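Local coordinates for protein extracellular ligand-binding receptor (Rhodopseudomonas palustris, PDB 4F06) that probably serves an ABC transporter as the solute-binding protein that captures lignin-derived aromatic acids, and binds p-hydroxybenzoic acid, at residues D4-V10 / H43-Y49; G28-W32 / A288-R293; H36-A41 / Y296-E300; Q74-Y80 / V97-N103. Residue numbers count along the deposited sequence, not the author numbering.

Interaction 1: D4-V10 / H43-Y49; sequences DTIKVGV and HTVEFVY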
# COMPACT_ATOMS: atom_id res chain seq x y z
N ASP A 4 22.30 -1.32 -24.49
CA ASP A 4 22.83 -0.99 -23.15
C ASP A 4 21.77 -0.36 -22.27
O ASP A 4 21.99 -0.25 -21.06
CB ASP A 4 23.99 -0.00 -23.22
CG ASP A 4 25.33 -0.69 -23.35
OD1 ASP A 4 25.77 -1.34 -22.37
OD2 ASP A 4 25.95 -0.56 -24.42
N THR A 5 20.68 0.15 -22.84
CA THR A 5 19.58 0.65 -21.98
C THR A 5 18.65 -0.50 -21.58
O THR A 5 18.22 -1.28 -22.42
CB THR A 5 18.75 1.81 -22.62
OG1 THR A 5 19.61 2.91 -22.85
CG2 THR A 5 17.67 2.27 -21.67
N ILE A 6 18.38 -0.61 -20.29
CA ILE A 6 17.37 -1.54 -19.75
C ILE A 6 16.14 -0.76 -19.38
O ILE A 6 16.27 0.20 -18.61
CB ILE A 6 17.93 -2.32 -18.53
CG1 ILE A 6 19.16 -3.13 -18.98
CG2 ILE A 6 16.86 -3.21 -17.91
CD1 ILE A 6 19.89 -3.78 -17.80
N LYS A 7 14.97 -1.12 -19.93
CA LYS A 7 13.77 -0.40 -19.59
C LYS A 7 12.94 -1.17 -18.58
O LYS A 7 12.88 -2.40 -18.60
CB LYS A 7 12.95 -0.10 -20.87
CG LYS A 7 13.67 0.88 -21.79
CD LYS A 7 12.83 1.33 -22.99
CE LYS A 7 13.61 2.32 -23.84
NZ LYS A 7 12.79 2.77 -25.00
N VAL A 8 12.31 -0.39 -17.69
CA VAL A 8 11.42 -0.87 -16.66
C VAL A 8 10.09 -0.24 -16.94
O VAL A 8 10.01 0.99 -17.02
CB VAL A 8 11.92 -0.48 -15.23
CG1 VAL A 8 10.92 -0.92 -14.17
CG2 VAL A 8 13.30 -1.06 -14.98
N GLY A 9 9.03 -1.05 -17.05
CA GLY A 9 7.69 -0.49 -17.33
C GLY A 9 6.90 -0.37 -16.05
O GLY A 9 6.70 -1.36 -15.34
N VAL A 10 6.50 0.86 -15.71
CA VAL A 10 5.77 1.13 -14.48
C VAL A 10 4.33 1.43 -14.83
O VAL A 10 4.05 2.40 -15.58
CB VAL A 10 6.38 2.34 -13.76
CG1 VAL A 10 5.61 2.60 -12.46
CG2 VAL A 10 7.87 2.12 -13.43
N HIS A 43 24.93 -0.78 -17.51
CA HIS A 43 23.74 -0.44 -18.30
C HIS A 43 23.08 0.79 -17.74
O HIS A 43 23.16 1.06 -16.56
CB HIS A 43 22.74 -1.59 -18.23
CG HIS A 43 23.23 -2.84 -18.91
ND1 HIS A 43 24.06 -3.75 -18.32
CD2 HIS A 43 22.99 -3.31 -20.19
CE1 HIS A 43 24.33 -4.75 -19.19
NE2 HIS A 43 23.66 -4.49 -20.33
N THR A 44 22.40 1.54 -18.58
CA THR A 44 21.53 2.63 -18.15
C THR A 44 20.14 2.05 -17.91
O THR A 44 19.68 1.22 -18.68
CB THR A 44 21.47 3.69 -19.24
OG1 THR A 44 22.76 4.28 -19.37
CG2 THR A 44 20.51 4.78 -18.88
N VAL A 45 19.49 2.44 -16.81
CA VAL A 45 18.14 1.96 -16.46
C VAL A 45 17.20 3.12 -16.74
O VAL A 45 17.40 4.23 -16.23
CB VAL A 45 18.06 1.50 -15.00
CG1 VAL A 45 16.68 0.93 -14.68
CG2 VAL A 45 19.16 0.47 -14.73
N GLU A 46 16.15 2.85 -17.52
CA GLU A 46 15.15 3.86 -17.84
C GLU A 46 13.77 3.35 -17.40
O GLU A 46 13.38 2.25 -17.79
CB GLU A 46 15.14 4.14 -19.36
CG GLU A 46 14.12 5.17 -19.80
CD GLU A 46 14.05 5.33 -21.31
OE1 GLU A 46 14.99 4.90 -22.05
OE2 GLU A 46 13.04 5.92 -21.77
N PHE A 47 13.03 4.18 -16.67
CA PHE A 47 11.66 3.87 -16.26
C PHE A 47 10.70 4.53 -17.24
O PHE A 47 10.83 5.72 -17.56
CB PHE A 47 11.46 4.37 -14.84
CG PHE A 47 12.28 3.62 -13.82
CD1 PHE A 47 13.59 4.03 -13.50
CD2 PHE A 47 11.73 2.50 -13.14
CE1 PHE A 47 14.37 3.33 -12.57
CE2 PHE A 47 12.51 1.81 -12.20
CZ PHE A 47 13.81 2.23 -11.91
N VAL A 48 9.73 3.73 -17.70
CA VAL A 48 8.68 4.10 -18.69
C VAL A 48 7.32 3.95 -17.99
O VAL A 48 7.02 2.89 -17.46
CB VAL A 48 8.75 3.15 -19.93
CG1 VAL A 48 7.73 3.59 -21.00
CG2 VAL A 48 10.18 3.11 -20.48
N TYR A 49 6.50 5.01 -17.97
CA TYR A 49 5.26 5.01 -17.19
C TYR A 49 4.04 4.84 -18.09
O TYR A 49 3.93 5.48 -19.14
CB TYR A 49 5.14 6.32 -16.37
CG TYR A 49 6.27 6.46 -15.38
CD1 TYR A 49 7.49 7.02 -15.75
CD2 TYR A 49 6.12 5.98 -14.08
CE1 TYR A 49 8.53 7.11 -14.82
CE2 TYR A 49 7.16 6.06 -13.16
CZ TYR A 49 8.35 6.61 -13.54
OH TYR A 49 9.38 6.70 -12.63

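Interaction 2: G28-W32 / A288-R293; sequences GIDAW and AYDGAR. With PHB (p-hydroxybenzoic acid), chain C; SO4 (sulfate ion), chain D.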
# COMPACT_ATOMS: atom_id res chain seq x y z
N GLY A 28 8.99 8.48 -6.00
CA GLY A 28 9.83 7.53 -5.23
C GLY A 28 10.97 7.01 -6.11
O GLY A 28 12.13 6.92 -5.63
N ILE A 29 10.69 6.68 -7.37
CA ILE A 29 11.76 6.28 -8.30
C ILE A 29 12.73 7.43 -8.54
O ILE A 29 13.97 7.23 -8.51
CB ILE A 29 11.15 5.78 -9.59
CG1 ILE A 29 10.48 4.38 -9.30
CG2 ILE A 29 12.20 5.68 -10.70
CD1 ILE A 29 9.46 3.97 -10.36
N ASP A 30 12.21 8.67 -8.68
CA ASP A 30 13.10 9.81 -8.88
C ASP A 30 13.99 10.02 -7.67
O ASP A 30 15.16 10.41 -7.81
CB ASP A 30 12.30 11.10 -9.15
CG ASP A 30 11.68 11.15 -10.52
OD1 ASP A 30 12.06 10.35 -11.39
OD2 ASP A 30 10.84 12.08 -10.77
N ALA A 31 13.46 9.78 -6.47
CA ALA A 31 14.26 9.90 -5.26
C ALA A 31 15.38 8.84 -5.25
O ALA A 31 16.55 9.13 -4.90
CB ALA A 31 13.41 9.78 -4.00
N TRP A 32 15.04 7.61 -5.63
CA TRP A 32 16.04 6.56 -5.74
C TRP A 32 17.16 6.95 -6.68
O TRP A 32 18.34 6.79 -6.35
CB TRP A 32 15.34 5.23 -6.19
CG TRP A 32 16.38 4.16 -6.33
CD1 TRP A 32 17.03 3.79 -7.51
CD2 TRP A 32 16.98 3.38 -5.27
NE1 TRP A 32 17.96 2.80 -7.23
CE2 TRP A 32 17.98 2.53 -5.89
CE3 TRP A 32 16.77 3.31 -3.89
CZ2 TRP A 32 18.79 1.68 -5.14
CZ3 TRP A 32 17.59 2.45 -3.15
CH2 TRP A 32 18.57 1.66 -3.77
N ALA A 288 7.79 2.44 -4.11
CA ALA A 288 8.53 2.63 -5.38
C ALA A 288 10.04 2.77 -5.16
O ALA A 288 10.82 2.22 -5.94
CB ALA A 288 7.95 3.82 -6.15
N TYR A 289 10.42 3.49 -4.10
CA TYR A 289 11.84 3.65 -3.78
C TYR A 289 12.45 2.26 -3.49
O TYR A 289 13.52 1.92 -4.04
CB TYR A 289 11.92 4.56 -2.55
CG TYR A 289 13.33 4.97 -2.14
CD1 TYR A 289 13.98 6.08 -2.73
CD2 TYR A 289 14.02 4.25 -1.17
CE1 TYR A 289 15.25 6.46 -2.35
CE2 TYR A 289 15.30 4.64 -0.78
CZ TYR A 289 15.93 5.72 -1.38
OH TYR A 289 17.22 6.10 -1.05
N ASP A 290 11.81 1.47 -2.63
CA ASP A 290 12.28 0.13 -2.31
C ASP A 290 12.17 -0.81 -3.53
O ASP A 290 12.99 -1.73 -3.69
CB ASP A 290 11.57 -0.43 -1.09
CG ASP A 290 12.04 0.27 0.18
OD1 ASP A 290 13.26 0.46 0.36
OD2 ASP A 290 11.18 0.61 1.01
N GLY A 291 11.14 -0.63 -4.37
CA GLY A 291 11.02 -1.46 -5.56
C GLY A 291 12.16 -1.16 -6.53
O GLY A 291 12.71 -2.10 -7.15
N ALA A 292 12.57 0.11 -6.64
CA ALA A 292 13.71 0.44 -7.49
C ALA A 292 15.00 -0.22 -6.94
O ALA A 292 15.81 -0.72 -7.74
CB ALA A 292 13.88 1.94 -7.61
N ARG A 293 15.17 -0.24 -5.61
CA ARG A 293 16.31 -0.96 -5.01
C ARG A 293 16.33 -2.42 -5.50
O ARG A 293 17.38 -2.95 -5.91
CB ARG A 293 16.22 -0.93 -3.48
CG ARG A 293 17.37 -1.70 -2.83
CD ARG A 293 17.27 -1.81 -1.31
NE ARG A 293 17.46 -0.50 -0.69
CZ ARG A 293 18.60 0.01 -0.27
NH1 ARG A 293 19.74 -0.66 -0.36
NH2 ARG A 293 18.58 1.21 0.27
C1' PHB C . 22.51 -0.46 -6.71
O1' PHB C . 22.90 -1.00 -7.81
O2' PHB C . 22.59 0.75 -6.42
C1 PHB C . 22.00 -1.31 -5.63
C2 PHB C . 21.63 -0.69 -4.42
C3 PHB C . 21.18 -1.48 -3.37
C4 PHB C . 21.07 -2.86 -3.57
C5 PHB C . 21.41 -3.46 -4.80
C6 PHB C . 21.90 -2.68 -5.86
O4 PHB C . 20.60 -3.59 -2.52
S SO4 D . 19.83 4.08 0.85
O1 SO4 D . 18.92 4.22 -0.28
O2 SO4 D . 21.19 4.21 0.35
O3 SO4 D . 19.54 5.10 1.86
O4 SO4 D . 19.83 2.70 1.42

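Interaction 3: H36-A41 / Y296-E300; sequences HGNKVA and YKMIE. With PHB (p-hydroxybenzoic acid), chain C; SO4 (sulfate ion), chain D.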
# COMPACT_ATOMS: atom_id res chain seq x y z
N HIS A 36 21.09 7.30 -6.17
CA HIS A 36 21.83 6.13 -6.59
C HIS A 36 22.20 6.12 -8.06
O HIS A 36 22.90 5.19 -8.52
CB HIS A 36 21.08 4.87 -6.22
CG HIS A 36 20.96 4.69 -4.73
ND1 HIS A 36 22.05 4.54 -3.93
CD2 HIS A 36 19.87 4.67 -3.89
CE1 HIS A 36 21.67 4.39 -2.66
NE2 HIS A 36 20.36 4.46 -2.62
N GLY A 37 21.70 7.10 -8.82
CA GLY A 37 22.00 7.19 -10.26
C GLY A 37 21.17 6.25 -11.10
O GLY A 37 20.32 5.53 -10.58
N ASN A 38 21.46 6.24 -12.39
CA ASN A 38 20.69 5.46 -13.38
C ASN A 38 21.56 4.42 -14.09
O ASN A 38 21.15 3.88 -15.10
CB ASN A 38 19.98 6.37 -14.41
CG ASN A 38 20.94 7.03 -15.35
OD1 ASN A 38 22.13 7.09 -15.11
ND2 ASN A 38 20.42 7.57 -16.45
N LYS A 39 22.73 4.11 -13.54
CA LYS A 39 23.64 3.11 -14.08
C LYS A 39 23.72 1.86 -13.16
O LYS A 39 23.90 1.96 -11.93
CB LYS A 39 25.03 3.73 -14.31
CG LYS A 39 25.04 4.56 -15.60
CD LYS A 39 24.89 6.04 -15.39
CE LYS A 39 24.77 6.74 -16.74
NZ LYS A 39 24.07 8.06 -16.70
N VAL A 40 23.58 0.69 -13.76
CA VAL A 40 23.76 -0.55 -13.05
C VAL A 40 24.41 -1.56 -13.98
O VAL A 40 23.93 -1.77 -15.10
CB VAL A 40 22.41 -1.17 -12.63
CG1 VAL A 40 22.66 -2.37 -11.76
CG2 VAL A 40 21.55 -0.16 -11.90
N ALA A 41 25.47 -2.22 -13.51
CA ALA A 41 26.10 -3.34 -14.21
C ALA A 41 26.49 -2.92 -15.62
O ALA A 41 26.40 -3.71 -16.56
CB ALA A 41 25.18 -4.56 -14.25
N TYR A 296 17.35 -2.69 -9.14
CA TYR A 296 18.82 -2.52 -9.30
C TYR A 296 19.53 -3.79 -8.86
O TYR A 296 20.49 -4.23 -9.52
CB TYR A 296 19.30 -1.30 -8.52
CG TYR A 296 19.10 0.00 -9.30
CD1 TYR A 296 17.94 0.27 -10.05
CD2 TYR A 296 20.05 1.02 -9.21
CE1 TYR A 296 17.79 1.48 -10.73
CE2 TYR A 296 19.89 2.23 -9.85
CZ TYR A 296 18.76 2.47 -10.60
OH TYR A 296 18.57 3.64 -11.25
N LYS A 297 19.09 -4.40 -7.75
CA LYS A 297 19.72 -5.65 -7.33
C LYS A 297 19.56 -6.76 -8.40
O LYS A 297 20.50 -7.51 -8.66
CB LYS A 297 19.10 -6.13 -6.00
CG LYS A 297 19.66 -7.46 -5.52
CD LYS A 297 21.09 -7.39 -5.06
CE LYS A 297 21.48 -8.72 -4.44
NZ LYS A 297 22.85 -8.57 -3.91
N MSE A 298 18.36 -6.87 -8.98
CA MSE A 298 18.11 -7.92 -9.99
C MSE A 298 18.98 -7.68 -11.23
O MSE A 298 19.55 -8.63 -11.76
CB MSE A 298 16.63 -7.96 -10.39
CG MSE A 298 15.80 -8.54 -9.26
SE MSE A 298 13.97 -9.02 -9.58
CE MSE A 298 13.36 -7.17 -9.76
N ILE A 299 19.12 -6.42 -11.66
CA ILE A 299 20.00 -6.12 -12.79
C ILE A 299 21.45 -6.48 -12.44
O ILE A 299 22.13 -7.07 -13.27
CB ILE A 299 19.81 -4.64 -13.21
CG1 ILE A 299 18.38 -4.44 -13.77
CG2 ILE A 299 20.84 -4.22 -14.24
CD1 ILE A 299 17.97 -2.99 -13.96
N GLU A 300 21.94 -6.14 -11.25
CA GLU A 300 23.33 -6.52 -10.90
C GLU A 300 23.47 -8.03 -10.91
O GLU A 300 24.45 -8.58 -11.46
CB GLU A 300 23.75 -5.99 -9.53
CG GLU A 300 23.92 -4.51 -9.49
CD GLU A 300 24.64 -3.95 -8.28
OE1 GLU A 300 24.75 -4.59 -7.19
OE2 GLU A 300 25.08 -2.82 -8.45
C1' PHB C . 22.51 -0.46 -6.71
O1' PHB C . 22.90 -1.00 -7.81
O2' PHB C . 22.59 0.75 -6.42
C1 PHB C . 22.00 -1.31 -5.63
C2 PHB C . 21.63 -0.69 -4.42
C3 PHB C . 21.18 -1.48 -3.37
C4 PHB C . 21.07 -2.86 -3.57
C5 PHB C . 21.41 -3.46 -4.80
C6 PHB C . 21.90 -2.68 -5.86
O4 PHB C . 20.60 -3.59 -2.52
S SO4 D . 19.83 4.08 0.85
O1 SO4 D . 18.92 4.22 -0.28
O2 SO4 D . 21.19 4.21 0.35
O3 SO4 D . 19.54 5.10 1.86
O4 SO4 D . 19.83 2.70 1.42
O HOH W 1 26.35 -1.59 -10.83

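Interaction 4: Q74-Y80 / V97-N103; sequences QYLAGLY and VPMVVMN. With PHB (p-hydroxybenzoic acid), chain B.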
# COMPACT_ATOMS: atom_id res chain seq x y z
N GLN A 74 12.61 -5.25 -19.40
CA GLN A 74 13.07 -6.43 -18.67
C GLN A 74 12.30 -6.66 -17.38
O GLN A 74 12.32 -7.78 -16.83
CB GLN A 74 14.56 -6.38 -18.38
CG GLN A 74 15.44 -6.60 -19.59
CD GLN A 74 16.87 -6.88 -19.16
OE1 GLN A 74 17.10 -7.39 -18.08
NE2 GLN A 74 17.82 -6.59 -20.01
N TYR A 75 11.64 -5.60 -16.85
CA TYR A 75 10.93 -5.65 -15.56
C TYR A 75 9.67 -4.81 -15.69
O TYR A 75 9.68 -3.81 -16.41
CB TYR A 75 11.81 -5.03 -14.43
CG TYR A 75 13.10 -5.80 -14.25
CD1 TYR A 75 13.15 -6.96 -13.47
CD2 TYR A 75 14.23 -5.42 -14.97
CE1 TYR A 75 14.31 -7.73 -13.42
CE2 TYR A 75 15.39 -6.16 -14.92
CZ TYR A 75 15.43 -7.32 -14.16
OH TYR A 75 16.54 -8.16 -14.10
N LEU A 76 8.64 -5.26 -14.98
CA LEU A 76 7.41 -4.45 -14.82
C LEU A 76 7.31 -4.06 -13.33
O LEU A 76 7.90 -4.72 -12.44
CB LEU A 76 6.16 -5.27 -15.21
CG LEU A 76 6.00 -5.46 -16.71
CD1 LEU A 76 5.05 -6.62 -17.00
CD2 LEU A 76 5.47 -4.17 -17.33
N ALA A 77 6.56 -3.01 -13.05
CA ALA A 77 6.43 -2.54 -11.68
C ALA A 77 5.17 -1.72 -11.54
O ALA A 77 4.64 -1.20 -12.53
CB ALA A 77 7.62 -1.67 -11.27
N GLY A 78 4.71 -1.58 -10.30
CA GLY A 78 3.63 -0.64 -10.00
C GLY A 78 2.40 -1.37 -9.54
O GLY A 78 2.48 -2.23 -8.63
N LEU A 79 1.28 -1.06 -10.20
CA LEU A 79 -0.03 -1.73 -10.03
C LEU A 79 -0.70 -1.28 -8.75
O LEU A 79 -0.53 -1.89 -7.67
CB LEU A 79 0.02 -3.27 -10.19
CG LEU A 79 0.38 -3.81 -11.58
CD1 LEU A 79 -0.68 -3.39 -12.61
CD2 LEU A 79 1.80 -3.48 -12.04
N TYR A 80 -1.47 -0.21 -8.87
CA TYR A 80 -2.19 0.31 -7.71
C TYR A 80 -3.30 -0.67 -7.25
O TYR A 80 -3.41 -0.99 -6.05
CB TYR A 80 -2.79 1.67 -8.04
CG TYR A 80 -3.29 2.41 -6.83
CD1 TYR A 80 -2.40 2.78 -5.81
CD2 TYR A 80 -4.65 2.73 -6.68
CE1 TYR A 80 -2.86 3.44 -4.67
CE2 TYR A 80 -5.12 3.43 -5.56
CZ TYR A 80 -4.22 3.77 -4.56
OH TYR A 80 -4.61 4.41 -3.39
N VAL A 97 9.54 -11.87 -17.56
CA VAL A 97 9.63 -10.51 -17.03
C VAL A 97 9.08 -10.49 -15.59
O VAL A 97 7.90 -10.71 -15.36
CB VAL A 97 8.80 -9.55 -17.92
CG1 VAL A 97 8.67 -8.15 -17.33
CG2 VAL A 97 9.40 -9.47 -19.34
N PRO A 98 9.95 -10.19 -14.58
CA PRO A 98 9.41 -10.07 -13.22
C PRO A 98 8.58 -8.81 -13.04
O PRO A 98 8.75 -7.85 -13.79
CB PRO A 98 10.66 -10.01 -12.34
CG PRO A 98 11.77 -10.62 -13.21
CD PRO A 98 11.43 -10.20 -14.61
N MSE A 99 7.72 -8.84 -12.02
CA MSE A 99 6.90 -7.69 -11.65
C MSE A 99 7.13 -7.37 -10.19
O MSE A 99 6.95 -8.22 -9.29
CB MSE A 99 5.42 -7.98 -11.90
CG MSE A 99 4.49 -6.80 -11.49
SE MSE A 99 2.60 -7.01 -12.04
CE MSE A 99 1.97 -8.49 -10.95
N VAL A 100 7.48 -6.10 -9.96
CA VAL A 100 7.61 -5.59 -8.59
C VAL A 100 6.36 -4.80 -8.24
O VAL A 100 6.11 -3.71 -8.77
CB VAL A 100 8.86 -4.68 -8.49
CG1 VAL A 100 9.00 -4.22 -7.04
CG2 VAL A 100 10.11 -5.45 -8.93
N VAL A 101 5.50 -5.41 -7.43
CA VAL A 101 4.23 -4.80 -7.08
C VAL A 101 4.50 -3.73 -6.03
O VAL A 101 5.06 -4.01 -4.96
CB VAL A 101 3.22 -5.85 -6.56
CG1 VAL A 101 1.96 -5.22 -6.01
CG2 VAL A 101 2.88 -6.81 -7.70
N MSE A 102 4.04 -2.50 -6.32
CA MSE A 102 4.31 -1.35 -5.48
C MSE A 102 3.07 -0.82 -4.79
O MSE A 102 3.14 0.23 -4.14
CB MSE A 102 4.99 -0.26 -6.27
CG MSE A 102 6.36 -0.60 -6.81
SE MSE A 102 6.94 0.70 -8.16
CE MSE A 102 8.80 0.16 -8.32
N ASN A 103 1.94 -1.50 -4.90
CA ASN A 103 0.81 -1.18 -4.04
C ASN A 103 -0.12 -2.38 -3.83
O ASN A 103 -0.30 -2.84 -2.68
CB ASN A 103 -0.03 0.03 -4.51
CG ASN A 103 -1.01 0.44 -3.44
OD1 ASN A 103 -0.60 1.01 -2.41
ND2 ASN A 103 -2.29 0.12 -3.62
C1' PHB B . -5.64 -2.66 -3.90
O1' PHB B . -5.03 -3.70 -3.61
O2' PHB B . -6.50 -2.60 -4.85
C1 PHB B . -5.40 -1.45 -3.05
C2 PHB B . -4.96 -1.59 -1.72
C3 PHB B . -4.79 -0.49 -0.93
C4 PHB B . -5.08 0.77 -1.40
C5 PHB B . -5.52 0.93 -2.70
C6 PHB B . -5.71 -0.17 -3.53
O4 PHB B . -4.97 1.88 -0.64

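Interaction 1: D4-V10 / H43-Y49
Six backbone hydrogen bonds join D4-V10 to H43-Y49, and their zigzag is the signature of parallel pairing. On the first strand only alternate residues bond across: I6 N gives to T44 O (2.8 Å) and I6 O takes from E46 N (2.9 Å), V8 N gives to E46 O and V8 O takes from V48 N, and the series closes with V10 N to V48 O at 2.7 Å. The opening bond, T44 N to D4 O at 3.1 Å, is the most bent. These strands, separated by helix 19-36, form a right-handed beta-alpha-beta crossover unit of the Rossmann-like sheet found in periplasmic binding proteins. On one face V8, V10, V45, F47 and Y49 mesh, with V8 CB 3.6 Å from F47 CD2 and V10 CB 3.7 Å from Y49 CD2; helices 19-36 and 283-301 pack here. The other face carries T5, K7 and E46. K7 NZ lies 4.3 Å from E46 OE1, beyond a salt bridge, and pairs instead with E71.

Interaction 2: G28-W32 / A288-R293
W32 and Y289 dominate this helix crossing, which shows how a large indole can be seated where small residues let two helices come close. The short segments approach to 7.7 Å at 51°. W32 lies over the second helix: A292 CB sits above its five-membered ring, 3.8 Å from the centroid, and R293 CB above the six-membered ring at 3.9 Å, two CH-pi contacts side by side. Y289 meets the same indole in a T-shaped stack, the edge of W32 directed at the tyrosine face with centroids 5.1 Å apart and planes at 75°. Y289 also reaches back along the first helix, its CD1 lying 3.5 Å from G28 O. There G28 keeps its CA 4.3 Å from A288 CB, a space too tight for a side chain. The far edge of W32 lines a p-hydroxybenzoic acid site, with CZ2 3.8 Å from ligand atom C2. Helix 262-273 packs on A31 and Y289, while I29 rests on F47 and Y49 of strand 43-51.

Interaction 3: H36-A41 / Y296-E300
Hydrogen bonding first: as helix 19-36 ends, G37 adopts positive phi, a conformation that favours glycine, and its carbonyl O receives the Y296 OH at 2.7 Å. A water forms a second polar bridge, accepting from A41 N (2.9 Å) and donating to E300 OE2 (3.0 Å). The apolar contacts centre on V40, whose CA-to-CB bond points toward the helix. Its CG2 stands over the Y296 ring, 3.6 Å from the centroid, in a CH-pi contact, while CG1 touches I299 CG2 at 3.6 Å and E300 CG at 3.4 Å. A41 CB extends this patch more loosely, 4.4 Å from I299 CG2. Ligand contacts form the third group: E300 OE2 lies 2.9 Å from O1' of p-hydroxybenzoic acid, K297 CB 3.7 Å from its C5, and Y296 CB 3.7 Å from O1'. The arrangement is thus a helix packed on an edge strand, 39-40, of the sheet, and the same helix supplies Y296, K297 and E300 to a p-hydroxybenzoic acid site that also includes W32, R293 and M318.

Interaction 4: Q74-Y80 / V97-N103
Apolar side chains meet on both faces of this parallel strand pair. L76 CG touches V97 CG1 at 3.8 Å and L79 CD2 reaches the selenium of M99 at 3.6 Å, while on the opposite face A77 CB lies 3.7 Å from M102 CE and 4.3 Å from V100 CB. At the start of the pair Y75 CD1 rests 3.8 Å from P98 CD. Backbone hydrogen bonds run through the middle: L76 N to P98 O (2.9 Å), V100 N to L76 O (2.9 Å), G78 N to V100 O (3.0 Å) and M102 N to G78 O (2.8 Å). G78 occupies backbone angles that call for glycine, and the chain leaves the strand there. Beyond it a side chain takes over from the backbone, with N103 ND2 donating to Y80 O at 2.9 Å. Both residues line a p-hydroxybenzoic acid pocket, where the Y80 ring face meets the ligand and N103 ND2 approaches its C6 to 3.4 Å; placing a binding site at the C-terminal ends of parallel strands is a general principle of such folds. Strands 5-12 and 116-118 flank the pair in the sheet, and helix 283-301 packs against Y75 and N103.

One sheet and one helix tie the four contacts together. Interactions 1 and 4 are neighbouring strand pairs, joined where G9 O meets A77 N at 2.8 Å and G9 N meets Y75 O at 2.9 Å. Interaction 3 borders interaction 1 through V45 N and N38 O, 2.8 Å apart. Helix 283-301 serves interactions 2 and 3, and it also packs on interaction 4, where A288 CA lies 3.7 Å from the selenium of M102. Interaction 2 rests on interaction 1 through I29 CG2 and F47 CD1, 3.5 Å apart. Two separate p-hydroxybenzoic acid molecules are involved: interactions 2 and 3, with centres 12 Å apart, share one, whereas interaction 4 contributes to the other.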